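Local coordinates for F1 capsule-anchoring protein (Yersinia pestis, PDB 2XET), which probably acts as part of the outer-membrane usher through which the F1 capsule antigen is assembled and secreted at the surface of the plague bacillus, at residues R3-D12 with S76-L87; G44-L52 with C63-E71. One frame throughout, in Å; residues are numbered along the deposited sequence.

In the fold
Both contacts lie in one mixed sheet, in a domain whose family belongs to the transthyretin clan, and their centres are about 9 Å apart. Interaction 1 pairs strand 2-10, from the start of the chain, with strand 79-87 from its end, in parallel. Interaction 2 is the antiparallel hairpin of strands 48-54 and 62-68, nested along the chain within the loop that interaction 1 closes. Strand 62-68 is also the sheet neighbour of 79-87, where the Cys63-Cys85 disulfide joins the two interactions covalently; Ser65 OG and Thr84 O add a probable hydrogen bond. The disulfide ties the last strand to the hairpin, while the first strand is held by its parallel pairing with the last.

Interaction 1 of 2, residues R3-D12 with S76-L87; sequences RLFLHLKRSD and SGAYRLSTTCIL. With SO4 (sulfate ion), chain C; SO4 (sulfate ion), chain D.
Phe5, Arg3 and Leu87 bury most in this parallel pairing of the domain's first and last strands within its mixed sheet. Phe5, His7 and Lys9 each donate through N to one residue of strand 79-87 and accept through O from the residue two further on: Phe5 N bonds Tyr79 O at 2.8 Å and Phe5 O takes Leu81 N; the bond from Lys9 N to Thr83 O is weak.

With CG anti to its carbonyl carbon (chi1 -68°), Phe5 has Tyr79 O at its ring edge and CE2 3.9 Å from Ala78 CB. On this exposed outer face the ring also meets that of Tyr41, perhaps in one of the domain's surface hydrophobic clusters. Arg80, bent at chi2, brings NH1 within 3.5 Å of Phe5 CB, its guanidinium turned 53° from the ring; its terminal nitrogens hold a sulfate that Asn37 also binds.

Arg3 bends at chi3 and directs NH1 to Gly77 O at 2.9 Å, in both the guanidinium and carbonyl planes; Ile75 O takes the same nitrogen. A second sulfate, also bound by Gly44 N and Gly1 N, accepts a hydrogen bond from Arg3 NE through O1 at 3.0 Å. Both ions probably come from the crystallisation liquor.

At the far end Leu87 CD2 sits 3.8 Å above the centre of the Arg10 guanidinium, while CD1 lies 3.5 Å from Asp12 CG. Arg10 grips Asp12 side-on, and Leu87 N makes a straight bond (177°) to Ser11 OG.

On the inner face Leu4, Leu6 and Leu8 meet Leu81 and Thr83 methyl to methyl. Aliphatic groups thus serve the core, while arginines suit the margins: their planar cations bind oxygens at the edge and accept hydrocarbon over a face.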
loop_
_atom_site.group_PDB
_atom_site.type_symbol
_atom_site.label_atom_id
_atom_site.label_comp_id
_atom_site.label_asym_id
_atom_site.label_seq_id
_atom_site.Cartn_x
_atom_site.Cartn_y
_atom_site.Cartn_z
ATOM N N ARG A 3 -7.354 2.940 9.781
ATOM C CA ARG A 3 -7.875 2.251 8.616
ATOM C C ARG A 3 -7.982 3.217 7.447
ATOM O O ARG A 3 -8.332 4.407 7.616
ATOM C CB ARG A 3 -9.210 1.557 8.928
ATOM C CG ARG A 3 -10.360 2.480 9.206
ATOM C CD ARG A 3 -11.495 1.842 10.041
ATOM N NE ARG A 3 -11.135 1.676 11.458
ATOM C CZ ARG A 3 -11.183 2.627 12.403
ATOM N NH1 ARG A 3 -11.546 3.888 12.139
ATOM N NH2 ARG A 3 -10.834 2.327 13.652
ATOM N N LEU A 4 -7.674 2.707 6.259
ATOM C CA LEU A 4 -7.648 3.557 5.076
ATOM C C LEU A 4 -7.788 2.801 3.775
ATOM O O LEU A 4 -7.414 1.625 3.692
ATOM C CB LEU A 4 -6.351 4.371 5.045
ATOM C CG LEU A 4 -5.160 3.691 4.364
ATOM C CD1 LEU A 4 -4.230 4.775 3.838
ATOM C CD2 LEU A 4 -4.496 2.810 5.373
ATOM N N PHE A 5 -8.321 3.512 2.782
ATOM C CA PHE A 5 -8.284 3.134 1.378
ATOM C C PHE A 5 -7.020 3.803 0.839
ATOM O O PHE A 5 -6.875 5.045 0.955
ATOM C CB PHE A 5 -9.486 3.712 0.624
ATOM C CG PHE A 5 -10.813 3.110 1.038
ATOM C CD1 PHE A 5 -11.315 1.981 0.387
ATOM C CD2 PHE A 5 -11.552 3.677 2.074
ATOM C CE1 PHE A 5 -12.538 1.424 0.777
ATOM C CE2 PHE A 5 -12.770 3.117 2.475
ATOM C CZ PHE A 5 -13.257 1.990 1.823
ATOM N N LEU A 6 -6.128 3.005 0.255
ATOM C CA LEU A 6 -4.884 3.539 -0.304
ATOM C C LEU A 6 -4.796 3.346 -1.815
ATOM O O LEU A 6 -4.808 2.209 -2.304
ATOM C CB LEU A 6 -3.684 2.861 0.375
ATOM C CG LEU A 6 -2.297 3.366 -0.004
ATOM C CD1 LEU A 6 -2.120 4.825 0.426
ATOM C CD2 LEU A 6 -1.243 2.464 0.638
ATOM N N HIS A 7 -4.768 4.460 -2.556
ATOM C CA HIS A 7 -4.654 4.395 -4.000
ATOM C C HIS A 7 -3.191 4.434 -4.363
ATOM O O HIS A 7 -2.507 5.407 -4.055
ATOM C CB HIS A 7 -5.380 5.583 -4.674
ATOM C CG HIS A 7 -5.440 5.493 -6.165
ATOM N ND1 HIS A 7 -5.605 6.607 -6.965
ATOM C CD2 HIS A 7 -5.371 4.431 -7.005
ATOM C CE1 HIS A 7 -5.621 6.235 -8.234
ATOM N NE2 HIS A 7 -5.479 4.923 -8.288
ATOM N N LEU A 8 -2.712 3.361 -4.987
ATOM C CA LEU A 8 -1.306 3.234 -5.346
ATOM C C LEU A 8 -1.106 3.478 -6.825
ATOM O O LEU A 8 -1.916 3.050 -7.622
ATOM C CB LEU A 8 -0.810 1.819 -4.992
ATOM C CG LEU A 8 -0.734 1.479 -3.501
ATOM C CD1 LEU A 8 -0.720 -0.048 -3.338
ATOM C CD2 LEU A 8 0.496 2.119 -2.839
ATOM N N LYS A 9 -0.019 4.152 -7.196
ATOM C CA LYS A 9 0.373 4.243 -8.607
ATOM C C LYS A 9 1.886 4.048 -8.651
ATOM O O LYS A 9 2.585 4.543 -7.757
ATOM C CB LYS A 9 -0.034 5.592 -9.217
ATOM C CG LYS A 9 0.152 5.670 -10.738
ATOM C CD LYS A 9 -0.472 6.916 -11.369
ATOM C CE LYS A 9 -0.019 8.188 -10.646
ATOM N NZ LYS A 9 -0.366 9.451 -11.340
ATOM N N ARG A 10 2.380 3.317 -9.659
ATOM C CA ARG A 10 3.812 3.096 -9.777
ATOM C C ARG A 10 4.531 4.408 -10.124
ATOM O O ARG A 10 3.922 5.327 -10.699
ATOM C CB ARG A 10 4.103 2.061 -10.870
ATOM C CG ARG A 10 3.679 0.626 -10.485
ATOM C CD ARG A 10 3.401 -0.202 -11.746
ATOM N NE ARG A 10 4.473 -0.146 -12.742
ATOM C CZ ARG A 10 5.041 -1.217 -13.303
ATOM N NH1 ARG A 10 4.661 -2.437 -12.977
ATOM N NH2 ARG A 10 5.989 -1.057 -14.215
ATOM N N SER A 11 5.838 4.471 -9.816
ATOM C CA SER A 11 6.653 5.651 -10.154
ATOM C C SER A 11 6.748 5.925 -11.683
ATOM O O SER A 11 7.050 7.068 -12.105
ATOM C CB SER A 11 8.036 5.570 -9.504
ATOM O OG SER A 11 8.620 4.297 -9.703
ATOM N N ASP A 12 6.481 4.902 -12.498
ATOM C CA ASP A 12 6.465 5.057 -13.958
ATOM C C ASP A 12 5.069 5.440 -14.486
ATOM O O ASP A 12 4.801 5.376 -15.677
ATOM C CB ASP A 12 7.067 3.814 -14.657
ATOM C CG ASP A 12 6.213 2.548 -14.520
ATOM O OD1 ASP A 12 5.197 2.563 -13.800
ATOM O OD2 ASP A 12 6.618 1.521 -15.143
ATOM N N SER A 76 -14.180 6.561 13.715
ATOM C CA SER A 76 -14.677 5.264 13.212
ATOM C C SER A 76 -14.581 5.094 11.703
ATOM O O SER A 76 -14.782 3.981 11.202
ATOM C CB SER A 76 -16.141 5.045 13.629
ATOM O OG SER A 76 -16.982 5.991 12.982
ATOM N N GLY A 77 -14.302 6.191 10.989
ATOM C CA GLY A 77 -14.260 6.203 9.527
ATOM C C GLY A 77 -12.949 5.745 8.915
ATOM O O GLY A 77 -12.118 5.132 9.587
ATOM N N ALA A 78 -12.780 6.055 7.624
ATOM C CA ALA A 78 -11.638 5.576 6.853
ATOM C C ALA A 78 -11.156 6.685 5.915
ATOM O O ALA A 78 -11.952 7.318 5.227
ATOM C CB ALA A 78 -12.019 4.332 6.066
ATOM N N TYR A 79 -9.854 6.931 5.932
ATOM C CA TYR A 79 -9.252 7.907 5.019
ATOM C C TYR A 79 -9.191 7.373 3.595
ATOM O O TYR A 79 -9.108 6.165 3.380
ATOM C CB TYR A 79 -7.843 8.211 5.498
ATOM C CG TYR A 79 -7.848 9.023 6.755
ATOM C CD1 TYR A 79 -8.179 10.374 6.723
ATOM C CD2 TYR A 79 -7.555 8.436 7.992
ATOM C CE1 TYR A 79 -8.183 11.135 7.884
ATOM C CE2 TYR A 79 -7.563 9.186 9.149
ATOM C CZ TYR A 79 -7.888 10.525 9.095
ATOM O OH TYR A 79 -7.931 11.291 10.233
ATOM N N ARG A 80 -9.200 8.293 2.631
ATOM C CA ARG A 80 -9.038 7.992 1.223
ATOM C C ARG A 80 -7.708 8.659 0.850
ATOM O O ARG A 80 -7.670 9.886 0.651
ATOM C CB ARG A 80 -10.217 8.643 0.497
ATOM C CG ARG A 80 -10.456 8.268 -0.914
ATOM C CD ARG A 80 -11.072 6.905 -1.103
ATOM N NE ARG A 80 -11.018 6.624 -2.520
ATOM C CZ ARG A 80 -11.128 5.423 -3.060
ATOM N NH1 ARG A 80 -11.321 4.350 -2.294
ATOM N NH2 ARG A 80 -11.039 5.304 -4.378
ATOM N N LEU A 81 -6.622 7.877 0.848
ATOM C CA LEU A 81 -5.286 8.436 0.629
ATOM C C LEU A 81 -4.636 7.914 -0.652
ATOM O O LEU A 81 -5.019 6.853 -1.170
ATOM C CB LEU A 81 -4.388 8.094 1.818
ATOM C CG LEU A 81 -4.797 8.517 3.241
ATOM C CD1 LEU A 81 -3.631 8.348 4.196
ATOM C CD2 LEU A 81 -5.297 9.961 3.277
ATOM N N SER A 82 -3.645 8.662 -1.144
ATOM C CA SER A 82 -2.892 8.268 -2.330
ATOM C C SER A 82 -1.406 8.355 -2.053
ATOM O O SER A 82 -0.958 9.237 -1.309
ATOM C CB SER A 82 -3.214 9.178 -3.517
ATOM O OG SER A 82 -4.568 9.056 -3.939
ATOM N N THR A 83 -0.638 7.447 -2.647
ATOM C CA THR A 83 0.812 7.567 -2.566
ATOM C C THR A 83 1.500 6.916 -3.771
ATOM O O THR A 83 0.873 6.199 -4.544
ATOM C CB THR A 83 1.360 7.015 -1.231
ATOM O OG1 THR A 83 2.698 7.495 -1.036
ATOM C CG2 THR A 83 1.335 5.463 -1.211
ATOM N N THR A 84 2.769 7.243 -3.957
ATOM C CA THR A 84 3.557 6.617 -5.008
ATOM C C THR A 84 4.150 5.324 -4.525
ATOM O O THR A 84 4.600 5.219 -3.384
ATOM C CB THR A 84 4.726 7.521 -5.422
ATOM O OG1 THR A 84 4.215 8.793 -5.784
ATOM C CG2 THR A 84 5.486 6.946 -6.607
ATOM N N CYS A 85 4.154 4.341 -5.417
ATOM C CA CYS A 85 4.847 3.090 -5.169
ATOM C C CYS A 85 6.115 3.107 -6.048
ATOM O O CYS A 85 6.039 2.995 -7.281
ATOM C CB CYS A 85 3.915 1.920 -5.498
ATOM S SG CYS A 85 4.261 0.347 -4.672
ATOM N N ILE A 86 7.259 3.271 -5.401
ATOM C CA ILE A 86 8.511 3.470 -6.124
ATOM C C ILE A 86 9.049 2.106 -6.555
ATOM O O ILE A 86 9.310 1.221 -5.720
ATOM C CB ILE A 86 9.531 4.267 -5.265
ATOM C CG1 ILE A 86 9.016 5.702 -5.057
ATOM C CG2 ILE A 86 10.906 4.254 -5.908
ATOM C CD1 ILE A 86 9.854 6.562 -4.082
ATOM N N LEU A 87 9.203 1.933 -7.863
ATOM C CA LEU A 87 9.625 0.609 -8.397
ATOM C C LEU A 87 11.001 0.198 -7.896
ATOM O O LEU A 87 11.940 1.018 -7.879
ATOM C CB LEU A 87 9.627 0.617 -9.930
ATOM C CG LEU A 87 8.207 0.583 -10.499
ATOM C CD1 LEU A 87 8.117 1.213 -11.885
ATOM C CD2 LEU A 87 7.648 -0.880 -10.511
HETATM S S SO4 C . -11.034 1.392 -4.710
HETATM O O1 SO4 C . -11.568 1.541 -3.358
HETATM O O2 SO4 C . -10.697 2.683 -5.316
HETATM O O3 SO4 C . -9.854 0.555 -4.697
HETATM O O4 SO4 C . -12.064 0.784 -5.549
HETATM S S SO4 D . -8.737 -0.822 13.342
HETATM O O1 SO4 D . -9.964 -0.868 12.532
HETATM O O2 SO4 D . -7.672 -0.261 12.535
HETATM O O3 SO4 D . -9.011 0.018 14.510
HETATM O O4 SO4 D . -8.416 -2.192 13.760
HETATM O O HOH W 1 -8.874 5.660 10.146
#

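Interaction 2 of 2, residues G44-L52 with C63-E71; sequences GLPKKSKIL and CSSNVVLPE. With SO4 (sulfate ion), chain D.
Val67 O is gripped twice, by Ser49 N at 2.9 Å and by a water that donates to it. The same water donates to Pro46 O at 2.7 Å and accepts from Ser49 OG, so one solvent molecule fastens the turn before strand 48-54 to both strands. Serine suits this place: its hydroxyl, anti to the carbonyl carbon (chi1 -61°), reaches the water, and its CB still packs against Val67. Ser49 and Val67 form a hydrogen-bonded antiparallel pair, closed by Val67 N to Ser49 O; Ile51 and Ser65 form the next.

The non-hydrogen-bonded pairs Lys48-Val68 and Lys50-Asn66 point to the outer face. Lys50 lies alongside Asn66, stretched out until a bend at its last torsion brings NZ to OD1 at 2.8 Å, above the plane of the amide rather than on a lone pair. Lys48 runs beside Val68, with NZ 3.6 Å from CG1. In the turn, Lys47 NZ meets Leu69 O at 2.8 Å, nearly in line with the carbonyl, and Leu69 N returns a bond to Lys47 O. A flexible, charged chain suits the exposed turn leading into strand 48-54.

On the inner face Ile51 CD1 touches Val67 CG2 at 3.9 Å and CG1 meets Ser65 CB, whose OG turns to Thr84 O. Leu45 adds CD1 against Val67 CG1 and CB against Leu69 CD1. Just before it, Gly44 and Leu45 face Gly2 in a G1 beta bulge at the chain's corner; the positive phi of Gly44 favours glycine, and its N binds a sulfate.

This hairpin has strand 21-24 beside 48-54 and strand 79-87 beside 62-68. Its inner side chains meet strand 2-10, Ile51 and Val67 on Leu6 and Ser65 on Leu8; Leu69 packs on Leu81.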
loop_
_atom_site.group_PDB
_atom_site.type_symbol
_atom_site.label_atom_id
_atom_site.label_comp_id
_atom_site.label_asym_id
_atom_site.label_seq_id
_atom_site.Cartn_x
_atom_site.Cartn_y
_atom_site.Cartn_z
ATOM N N GLY A 44 -5.651 -1.466 11.169
ATOM C CA GLY A 44 -4.753 -1.764 12.295
ATOM C C GLY A 44 -3.376 -1.165 12.129
ATOM O O GLY A 44 -2.402 -1.679 12.684
ATOM N N LEU A 45 -3.295 -0.071 11.374
ATOM C CA LEU A 45 -2.013 0.548 11.055
ATOM C C LEU A 45 -1.635 1.629 12.056
ATOM O O LEU A 45 -2.506 2.347 12.547
ATOM C CB LEU A 45 -2.072 1.188 9.665
ATOM C CG LEU A 45 -2.228 0.256 8.459
ATOM C CD1 LEU A 45 -2.267 1.078 7.177
ATOM C CD2 LEU A 45 -1.088 -0.733 8.409
ATOM N N PRO A 46 -0.324 1.774 12.327
ATOM C CA PRO A 46 0.189 2.884 13.124
ATOM C C PRO A 46 0.213 4.168 12.292
ATOM O O PRO A 46 -0.115 4.140 11.102
ATOM C CB PRO A 46 1.611 2.430 13.451
ATOM C CG PRO A 46 2.017 1.660 12.230
ATOM C CD PRO A 46 0.768 0.899 11.860
ATOM N N LYS A 47 0.602 5.282 12.905
ATOM C CA LYS A 47 0.646 6.548 12.175
ATOM C C LYS A 47 1.547 6.511 10.927
ATOM O O LYS A 47 1.201 7.085 9.896
ATOM C CB LYS A 47 1.054 7.709 13.096
ATOM C CG LYS A 47 1.022 9.050 12.379
ATOM C CD LYS A 47 1.228 10.230 13.311
ATOM C CE LYS A 47 1.709 11.456 12.548
ATOM N NZ LYS A 47 1.029 11.676 11.220
ATOM N N LYS A 48 2.685 5.827 11.014
ATOM C CA LYS A 48 3.634 5.769 9.908
ATOM C C LYS A 48 4.037 4.329 9.650
ATOM O O LYS A 48 4.507 3.638 10.567
ATOM C CB LYS A 48 4.872 6.597 10.241
ATOM C CG LYS A 48 4.570 8.082 10.371
ATOM C CD LYS A 48 5.828 8.919 10.588
ATOM C CE LYS A 48 5.602 10.354 10.090
ATOM N NZ LYS A 48 4.259 10.891 10.504
ATOM N N SER A 49 3.842 3.895 8.408
ATOM C CA SER A 49 4.189 2.539 7.963
ATOM C C SER A 49 4.993 2.572 6.657
ATOM O O SER A 49 5.002 3.583 5.947
ATOM C CB SER A 49 2.924 1.706 7.735
ATOM O OG SER A 49 2.194 1.599 8.927
ATOM N N LYS A 50 5.649 1.452 6.358
ATOM C CA LYS A 50 6.308 1.252 5.071
ATOM C C LYS A 50 5.789 -0.073 4.531
ATOM O O LYS A 50 5.737 -1.066 5.265
ATOM C CB LYS A 50 7.830 1.191 5.223
ATOM C CG LYS A 50 8.444 2.556 5.610
ATOM C CD LYS A 50 9.958 2.493 5.746
ATOM C CE LYS A 50 10.478 3.829 6.272
ATOM N NZ LYS A 50 10.320 4.892 5.243
ATOM N N ILE A 51 5.391 -0.069 3.264
ATOM C CA ILE A 51 4.868 -1.288 2.627
ATOM C C ILE A 51 5.637 -1.711 1.379
ATOM O O ILE A 51 6.307 -0.889 0.730
ATOM C CB ILE A 51 3.344 -1.160 2.297
ATOM C CG1 ILE A 51 3.099 -0.028 1.284
ATOM C CG2 ILE A 51 2.507 -0.991 3.592
ATOM C CD1 ILE A 51 1.649 0.074 0.756
ATOM N N LEU A 52 5.578 -3.017 1.099
ATOM C CA LEU A 52 6.065 -3.602 -0.129
ATOM C C LEU A 52 4.850 -4.096 -0.894
ATOM O O LEU A 52 3.943 -4.694 -0.309
ATOM C CB LEU A 52 6.970 -4.798 0.177
ATOM C CG LEU A 52 7.612 -5.517 -1.018
ATOM C CD1 LEU A 52 8.584 -4.630 -1.822
ATOM C CD2 LEU A 52 8.292 -6.823 -0.574
ATOM N N CYS A 63 7.335 -2.756 -5.743
ATOM C CA CYS A 63 7.526 -1.328 -5.463
ATOM C C CYS A 63 7.315 -1.055 -3.975
ATOM O O CYS A 63 6.704 -1.876 -3.267
ATOM C CB CYS A 63 6.635 -0.461 -6.352
ATOM S SG CYS A 63 4.863 -0.826 -6.255
ATOM N N SER A 64 7.821 0.080 -3.502
ATOM C CA SER A 64 7.792 0.389 -2.077
ATOM C C SER A 64 7.107 1.723 -1.832
ATOM O O SER A 64 7.313 2.673 -2.583
ATOM C CB SER A 64 9.215 0.427 -1.508
ATOM O OG SER A 64 9.839 -0.852 -1.666
ATOM N N SER A 65 6.321 1.791 -0.761
ATOM C CA SER A 65 5.573 3.009 -0.429
ATOM C C SER A 65 5.628 3.330 1.073
ATOM O O SER A 65 5.620 2.430 1.913
ATOM C CB SER A 65 4.082 2.816 -0.802
ATOM O OG SER A 65 3.884 2.760 -2.203
ATOM N N ASN A 66 5.646 4.623 1.411
ATOM C CA ASN A 66 5.369 5.039 2.795
ATOM C C ASN A 66 3.877 5.334 2.972
ATOM O O ASN A 66 3.216 5.847 2.055
ATOM C CB ASN A 66 6.180 6.283 3.175
ATOM C CG ASN A 66 7.687 6.039 3.128
ATOM O OD1 ASN A 66 8.175 4.969 3.511
ATOM N ND2 ASN A 66 8.430 7.036 2.652
ATOM N N VAL A 67 3.343 4.978 4.131
ATOM C CA VAL A 67 1.920 5.192 4.434
ATOM C C VAL A 67 1.832 6.039 5.711
ATOM O O VAL A 67 2.084 5.545 6.814
ATOM C CB VAL A 67 1.144 3.850 4.604
ATOM C CG1 VAL A 67 -0.362 4.103 4.753
ATOM C CG2 VAL A 67 1.371 2.920 3.391
ATOM N N VAL A 68 1.483 7.316 5.537
ATOM C CA VAL A 68 1.439 8.290 6.639
ATOM C C VAL A 68 -0.010 8.731 6.836
ATOM O O VAL A 68 -0.615 9.277 5.922
ATOM C CB VAL A 68 2.345 9.518 6.352
ATOM C CG1 VAL A 68 2.272 10.547 7.500
ATOM C CG2 VAL A 68 3.798 9.066 6.123
ATOM N N LEU A 69 -0.563 8.430 8.008
ATOM C CA LEU A 69 -1.938 8.767 8.343
ATOM C C LEU A 69 -1.969 10.101 9.051
ATOM O O LEU A 69 -1.021 10.439 9.779
ATOM C CB LEU A 69 -2.533 7.725 9.296
ATOM C CG LEU A 69 -2.626 6.287 8.770
ATOM C CD1 LEU A 69 -3.201 5.400 9.862
ATOM C CD2 LEU A 69 -3.464 6.218 7.512
ATOM N N PRO A 70 -3.065 10.864 8.865
ATOM C CA PRO A 70 -3.283 12.047 9.692
ATOM C C PRO A 70 -3.290 11.704 11.195
ATOM O O PRO A 70 -3.487 10.559 11.555
ATOM C CB PRO A 70 -4.666 12.539 9.231
ATOM C CG PRO A 70 -4.767 12.064 7.793
ATOM C CD PRO A 70 -4.118 10.697 7.841
ATOM N N GLU A 71 -3.050 12.702 12.048
ATOM C CA GLU A 71 -2.858 12.473 13.494
ATOM C C GLU A 71 -4.105 12.013 14.248
ATOM O O GLU A 71 -3.991 11.314 15.251
ATOM C CB GLU A 71 -2.316 13.744 14.168
ATOM C CG GLU A 71 -3.131 15.007 13.885
ATOM C CD GLU A 71 -2.538 16.282 14.509
ATOM O OE1 GLU A 71 -3.199 17.342 14.441
ATOM O OE2 GLU A 71 -1.422 16.232 15.060
HETATM S S SO4 D . -8.737 -0.822 13.342
HETATM O O1 SO4 D . -9.964 -0.868 12.532
HETATM O O2 SO4 D . -7.672 -0.261 12.535
HETATM O O3 SO4 D . -9.011 0.018 14.510
HETATM O O4 SO4 D . -8.416 -2.192 13.760
HETATM O O HOH W 2 0.579 3.806 8.505
#